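HTH marR-type domain-containing protein (Streptococcus agalactiae serotype III, PDB 7DVT) senses haem, which it binds together with carbon monoxide, and probably acts as a DNA-binding transcription regulator of the MarR family. Local coordinates at the protoporphyrin IX containing Fe and carbon monoxide site. Coordinates in Å, arbitrary orientation; residue numbers count along the deposited sequence, not the author numbering. Chains: chain A/B, HTH marR-type domain-containing protein.

The protoporphyrin IX containing Fe and carbon monoxide site. Residues chain A 15, 19, 32, 110, 113-114, 117-118, 123, 126; chain B 4, 136. With HEM (protoporphyrin IX containing Fe), chain C; CMO (carbon monoxide), chain D.
The haem lies in a pocket at the dimer interface of this MarR-type regulator, walled mostly by chain A and completed by B:Pro4 and B:Leu136. A:His114, on helix 97-117, is the proximal ligand: its imidazole stands end-on to the porphyrin, and NE2 binds HEM FE at 2.0 Å. With CG anti to the carbonyl carbon (chi1 -72°) and the ring turned by chi2 75°, ND1 points back along its own helix and donates to the carbonyl A:Leu110 O at 2.8 Å. That bond is moderately straight (149° at H), in the carbonyl plane and near the imidazole plane, so it should fix the ring's rotation and may make the histidine a stronger electron donor to iron. A:Met117, one helical turn on, is bent at chi3 so that its terminal methyl CE sits in the corner between the haem face and the imidazole face. On one side A:Met117 CE touches the pyrrole bearing HEM NC, 3.2 Å from the ring centroid; on the other it lies over the centre of the A:His114 ring, 3.8 Å from its plane. Also on the proximal side, A:Leu110 brings CD2 to the methyl HEM CMB at 3.7 Å, while A:Leu118 sets CD1 beneath HEM CMD. Around the rim, both methyls of A:Leu19 meet the vinyl HEM CAB-CBB, and the terminal carbon HEM CBC of the other vinyl rests against B:Leu136 CD2 (3.7 Å). A:Lys123 reaches in from beyond the opposite edge, so that its amine NZ meets the propionate tip to tip, in a salt bridge and hydrogen bond with HEM O1D at 3.0 Å. Carbon monoxide points its carbon at the iron, CMO C 1.9 Å from HEM FE and roughly opposite A:His114 NE2, its oxygen outward beneath the poorly ordered pyrrolidine of B:Pro4. A:His114 thus ligates the iron proximally, the salt bridge and apolar contacts hold the macrocycle, and here carbon monoxide occupies the distal side; because both subunits line the site, haem binding could be relayed to the dimer's DNA-binding domains.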
ATOM      1  N   LEU A  15       8.164   4.041   1.281  1.00 67.03           N
ATOM      2  CA  LEU A  15       9.154   2.990   1.335  1.00 65.59           C
ATOM      3  C   LEU A  15       9.665   2.670  -0.066  1.00 66.28           C
ATOM      4  O   LEU A  15      10.829   2.328  -0.195  1.00 64.55           O
ATOM      5  CB  LEU A  15       8.514   1.759   1.972  1.00 70.56           C
ATOM      6  CG  LEU A  15       9.373   0.496   1.898  1.00 78.06           C
ATOM      7  CD1 LEU A  15       9.519  -0.134   3.276  1.00 86.52           C
ATOM      8  CD2 LEU A  15       8.798  -0.504   0.883  1.00 77.07           C
ATOM      9  N   LEU A  19      13.578   2.669  -1.350  1.00 61.67           N
ATOM     10  CA  LEU A  19      14.141   1.562  -2.094  1.00 59.57           C
ATOM     11  C   LEU A  19      14.803   2.086  -3.353  1.00 59.63           C
ATOM     12  O   LEU A  19      15.921   1.700  -3.662  1.00 58.98           O
ATOM     13  CB  LEU A  19      13.023   0.559  -2.427  1.00 60.48           C
ATOM     14  CG  LEU A  19      13.479  -0.703  -3.161  1.00 61.91           C
ATOM     15  CD1 LEU A  19      14.236  -1.642  -2.217  1.00 66.12           C
ATOM     16  CD2 LEU A  19      12.301  -1.440  -3.818  1.00 66.25           C
ATOM     17  N   ALA A  32      15.632  -3.438  -9.546  1.00 79.76           N
ATOM     18  CA  ALA A  32      14.438  -3.546  -8.708  1.00 84.38           C
ATOM     19  C   ALA A  32      13.724  -4.889  -8.846  1.00 79.93           C
ATOM     20  O   ALA A  32      13.761  -5.691  -7.917  1.00 87.05           O
ATOM     21  CB  ALA A  32      13.468  -2.423  -9.043  1.00 86.26           C
ATOM     22  N   LEU A 110      21.307  -5.977  -2.192  1.00 53.58           N
ATOM     23  CA  LEU A 110      20.226  -6.667  -1.531  1.00 54.22           C
ATOM     24  C   LEU A 110      20.645  -6.994  -0.107  1.00 54.84           C
ATOM     25  O   LEU A 110      19.786  -6.973   0.783  1.00 52.41           O
ATOM     26  CB  LEU A 110      19.855  -7.931  -2.325  1.00 51.71           C
ATOM     27  CG  LEU A 110      19.048  -7.690  -3.608  1.00 55.89           C
ATOM     28  CD1 LEU A 110      18.667  -9.014  -4.259  1.00 57.16           C
ATOM     29  CD2 LEU A 110      17.814  -6.816  -3.373  1.00 59.69           C
ATOM     30  N   LEU A 113      20.585  -3.616   1.897  1.00 53.55           N
ATOM     31  CA  LEU A 113      19.203  -3.168   2.027  1.00 51.90           C
ATOM     32  C   LEU A 113      18.511  -3.920   3.172  1.00 48.94           C
ATOM     33  O   LEU A 113      17.980  -3.301   4.064  1.00 50.99           O
ATOM     34  CB  LEU A 113      18.473  -3.457   0.708  1.00 54.00           C
ATOM     35  CG  LEU A 113      16.969  -3.125   0.751  1.00 52.80           C
ATOM     36  CD1 LEU A 113      16.729  -1.616   0.760  1.00 52.59           C
ATOM     37  CD2 LEU A 113      16.259  -3.736  -0.430  1.00 54.37           C
ATOM     38  N   HIS A 114      18.546  -5.250   3.155  1.00 49.24           N
ATOM     39  CA  HIS A 114      17.906  -6.019   4.207  1.00 52.65           C
ATOM     40  C   HIS A 114      18.602  -5.747   5.532  1.00 56.19           C
ATOM     41  O   HIS A 114      17.964  -5.625   6.582  1.00 56.27           O
ATOM     42  CB  HIS A 114      17.842  -7.505   3.826  1.00 50.15           C
ATOM     43  CG  HIS A 114      16.848  -7.822   2.743  1.00 54.65           C
ATOM     44  ND1 HIS A 114      17.064  -7.517   1.420  1.00 51.64           N
ATOM     45  CD2 HIS A 114      15.634  -8.455   2.782  1.00 55.49           C
ATOM     46  CE1 HIS A 114      16.037  -7.953   0.697  1.00 51.32           C
ATOM     47  NE2 HIS A 114      15.131  -8.518   1.499  1.00 55.63           N
ATOM     48  N   MET A 117      17.084  -2.514   6.635  1.00 57.45           N
ATOM     49  CA  MET A 117      15.639  -2.415   6.814  1.00 56.79           C
ATOM     50  C   MET A 117      15.231  -3.206   8.051  1.00 55.41           C
ATOM     51  O   MET A 117      14.323  -2.798   8.783  1.00 56.80           O
ATOM     52  CB  MET A 117      14.894  -3.028   5.626  1.00 58.02           C
ATOM     53  CG  MET A 117      14.998  -2.244   4.344  1.00 59.04           C
ATOM     54  SD  MET A 117      13.906  -3.076   3.155  1.00 63.39           S
ATOM     55  CE  MET A 117      14.521  -4.759   3.046  1.00 58.94           C
ATOM     56  N   LEU A 118      15.896  -4.350   8.235  1.00 55.28           N
ATOM     57  CA  LEU A 118      15.537  -5.332   9.257  1.00 59.76           C
ATOM     58  C   LEU A 118      16.341  -5.135  10.547  1.00 61.36           C
ATOM     59  O   LEU A 118      16.210  -5.905  11.508  1.00 66.13           O
ATOM     60  CB  LEU A 118      15.694  -6.742   8.664  1.00 58.29           C
ATOM     61  CG  LEU A 118      14.903  -7.004   7.378  1.00 54.26           C
ATOM     62  CD1 LEU A 118      15.150  -8.411   6.830  1.00 54.66           C
ATOM     63  CD2 LEU A 118      13.404  -6.779   7.639  1.00 55.40           C
ATOM     64  N   LYS A 123      13.358 -12.591  13.757  1.00 69.37           N
ATOM     65  CA  LYS A 123      12.767 -13.494  12.783  1.00 75.07           C
ATOM     66  C   LYS A 123      11.369 -13.882  13.275  1.00 82.22           C
ATOM     67  O   LYS A 123      10.525 -14.337  12.490  1.00 76.25           O
ATOM     68  CB  LYS A 123      13.609 -14.746  12.527  1.00 77.38           C
ATOM     69  CG  LYS A 123      14.897 -14.482  11.762  1.00 87.22           C
ATOM     70  CD  LYS A 123      15.454 -15.672  10.985  1.00 90.83           C
ATOM     71  CE  LYS A 123      16.410 -15.204   9.898  1.00 90.53           C
ATOM     72  NZ  LYS A 123      16.366 -16.041   8.664  1.00 91.24           N
ATOM     73  N   ILE A 126       8.915 -10.941  12.557  1.00 73.69           N
ATOM     74  CA  ILE A 126       8.626 -11.021  11.127  1.00 70.86           C
ATOM     75  C   ILE A 126       7.567 -12.094  10.895  1.00 69.74           C
ATOM     76  O   ILE A 126       6.580 -11.849  10.198  1.00 68.93           O
ATOM     77  CB  ILE A 126       9.885 -11.320  10.283  1.00 69.00           C
ATOM     78  CG1 ILE A 126      10.935 -10.210  10.331  1.00 66.46           C
ATOM     79  CG2 ILE A 126       9.524 -11.769   8.872  1.00 65.66           C
ATOM     80  CD1 ILE A 126      10.501  -8.928   9.703  1.00 75.91           C
TER
ATOM     81  N   PRO B   4       8.019  -7.490  -2.918  1.00123.27           N
ATOM     82  CA  PRO B   4       7.054  -7.313  -1.806  1.00117.76           C
ATOM     83  C   PRO B   4       6.300  -5.965  -1.798  1.00116.38           C
ATOM     84  O   PRO B   4       5.284  -5.832  -1.116  1.00113.46           O
ATOM     85  CB  PRO B   4       7.843  -7.450  -0.450  1.00111.73           C
ATOM     86  CG  PRO B   4       9.260  -7.772  -0.928  1.00116.36           C
ATOM     87  CD  PRO B   4       9.388  -7.425  -2.407  1.00118.23           C
ATOM     88  N   LEU B 136      10.690  -0.645  10.608  1.00 60.09           N
ATOM     89  CA  LEU B 136      10.911  -0.558   9.191  1.00 62.43           C
ATOM     90  C   LEU B 136      10.910   0.905   8.775  1.00 65.79           C
ATOM     91  O   LEU B 136      11.850   1.362   8.119  1.00 62.51           O
ATOM     92  CB  LEU B 136       9.727  -1.227   8.493  1.00 60.26           C
ATOM     93  CG  LEU B 136       9.858  -2.693   8.099  1.00 63.66           C
ATOM     94  CD1 LEU B 136       8.685  -3.042   7.162  1.00 64.73           C
ATOM     95  CD2 LEU B 136      11.152  -2.912   7.300  1.00 66.01           C
TER
HETATM   96  CHA HEM C 201      14.151 -11.969   2.151  1.00 66.61           C
HETATM   97  CHB HEM C 201      14.494 -10.016  -2.342  1.00 61.48           C
HETATM   98  CHC HEM C 201      12.777  -5.816  -0.500  1.00 57.94           C
HETATM   99  CHD HEM C 201      11.818  -8.008   3.720  1.00 64.43           C
HETATM  100  C1A HEM C 201      14.436 -11.738   0.812  1.00 72.83           C
HETATM  101  C2A HEM C 201      15.036 -12.711   0.003  1.00 76.40           C
HETATM  102  C3A HEM C 201      15.131 -12.195  -1.247  1.00 71.25           C
HETATM  103  C4A HEM C 201      14.605 -10.873  -1.254  1.00 65.08           C
HETATM  104  CMA HEM C 201      15.751 -12.977  -2.380  1.00 73.81           C
HETATM  105  CAA HEM C 201      15.476 -14.102   0.437  1.00 88.80           C
HETATM  106  CBA HEM C 201      16.566 -13.996   1.523  1.00104.76           C
HETATM  107  CGA HEM C 201      17.349 -15.288   1.877  1.00123.16           C
HETATM  108  O1A HEM C 201      18.423 -15.575   1.283  1.00129.18           O
HETATM  109  O2A HEM C 201      17.011 -16.117   2.780  1.00123.28           O
HETATM  110  C1B HEM C 201      14.042  -8.696  -2.169  1.00 59.75           C
HETATM  111  C2B HEM C 201      14.114  -7.753  -3.200  1.00 63.88           C
HETATM  112  C3B HEM C 201      13.662  -6.552  -2.683  1.00 61.66           C
HETATM  113  C4B HEM C 201      13.289  -6.811  -1.312  1.00 57.33           C
HETATM  114  CMB HEM C 201      14.584  -8.021  -4.629  1.00 69.28           C
HETATM  115  CAB HEM C 201      13.486  -5.252  -3.347  1.00 66.58           C
HETATM  116  CBB HEM C 201      13.940  -5.056  -4.605  1.00 73.28           C
HETATM  117  C1C HEM C 201      12.327  -6.083   0.767  1.00 58.06           C
HETATM  118  C2C HEM C 201      11.609  -5.167   1.525  1.00 62.58           C
HETATM  119  C3C HEM C 201      11.324  -5.808   2.725  1.00 59.93           C
HETATM  120  C4C HEM C 201      11.884  -7.094   2.674  1.00 61.01           C
HETATM  121  CMC HEM C 201      11.246  -3.763   1.036  1.00 67.51           C
HETATM  122  CAC HEM C 201      10.580  -5.291   3.871  1.00 61.54           C
HETATM  123  CBC HEM C 201      10.358  -3.989   3.889  1.00 67.01           C
HETATM  124  C1D HEM C 201      12.400  -9.275   3.609  1.00 64.83           C
HETATM  125  C2D HEM C 201      12.450 -10.222   4.743  1.00 69.44           C
HETATM  126  C3D HEM C 201      13.120 -11.325   4.326  1.00 71.33           C
HETATM  127  C4D HEM C 201      13.464 -11.052   2.914  1.00 65.04           C
HETATM  128  CMD HEM C 201      11.885  -9.984   6.119  1.00 73.24           C
HETATM  129  CAD HEM C 201      13.350 -12.600   5.123  1.00 79.46           C
HETATM  130  CBD HEM C 201      14.783 -12.897   5.609  1.00107.64           C
HETATM  131  CGD HEM C 201      15.079 -14.402   5.800  1.00130.00           C
HETATM  132  O1D HEM C 201      16.269 -14.817   5.953  1.00132.08           O
HETATM  133  O2D HEM C 201      14.170 -15.286   5.762  1.00146.10           O
HETATM  134  NA  HEM C 201      14.151 -10.600   0.033  1.00 65.13           N
HETATM  135  NB  HEM C 201      13.589  -8.078  -1.044  1.00 60.62           N
HETATM  136  NC  HEM C 201      12.503  -7.239   1.461  1.00 54.63           N
HETATM  137  ND  HEM C 201      13.044  -9.820   2.541  1.00 63.20           N
HETATM  138 FE   HEM C 201      13.320  -9.004   0.858  1.00 58.94          FE
HETATM  139  C   CMO D 202      11.709  -9.784   0.133  1.00 62.80           C
HETATM  140  O   CMO D 202      10.631  -9.991  -0.099  1.00 65.37           O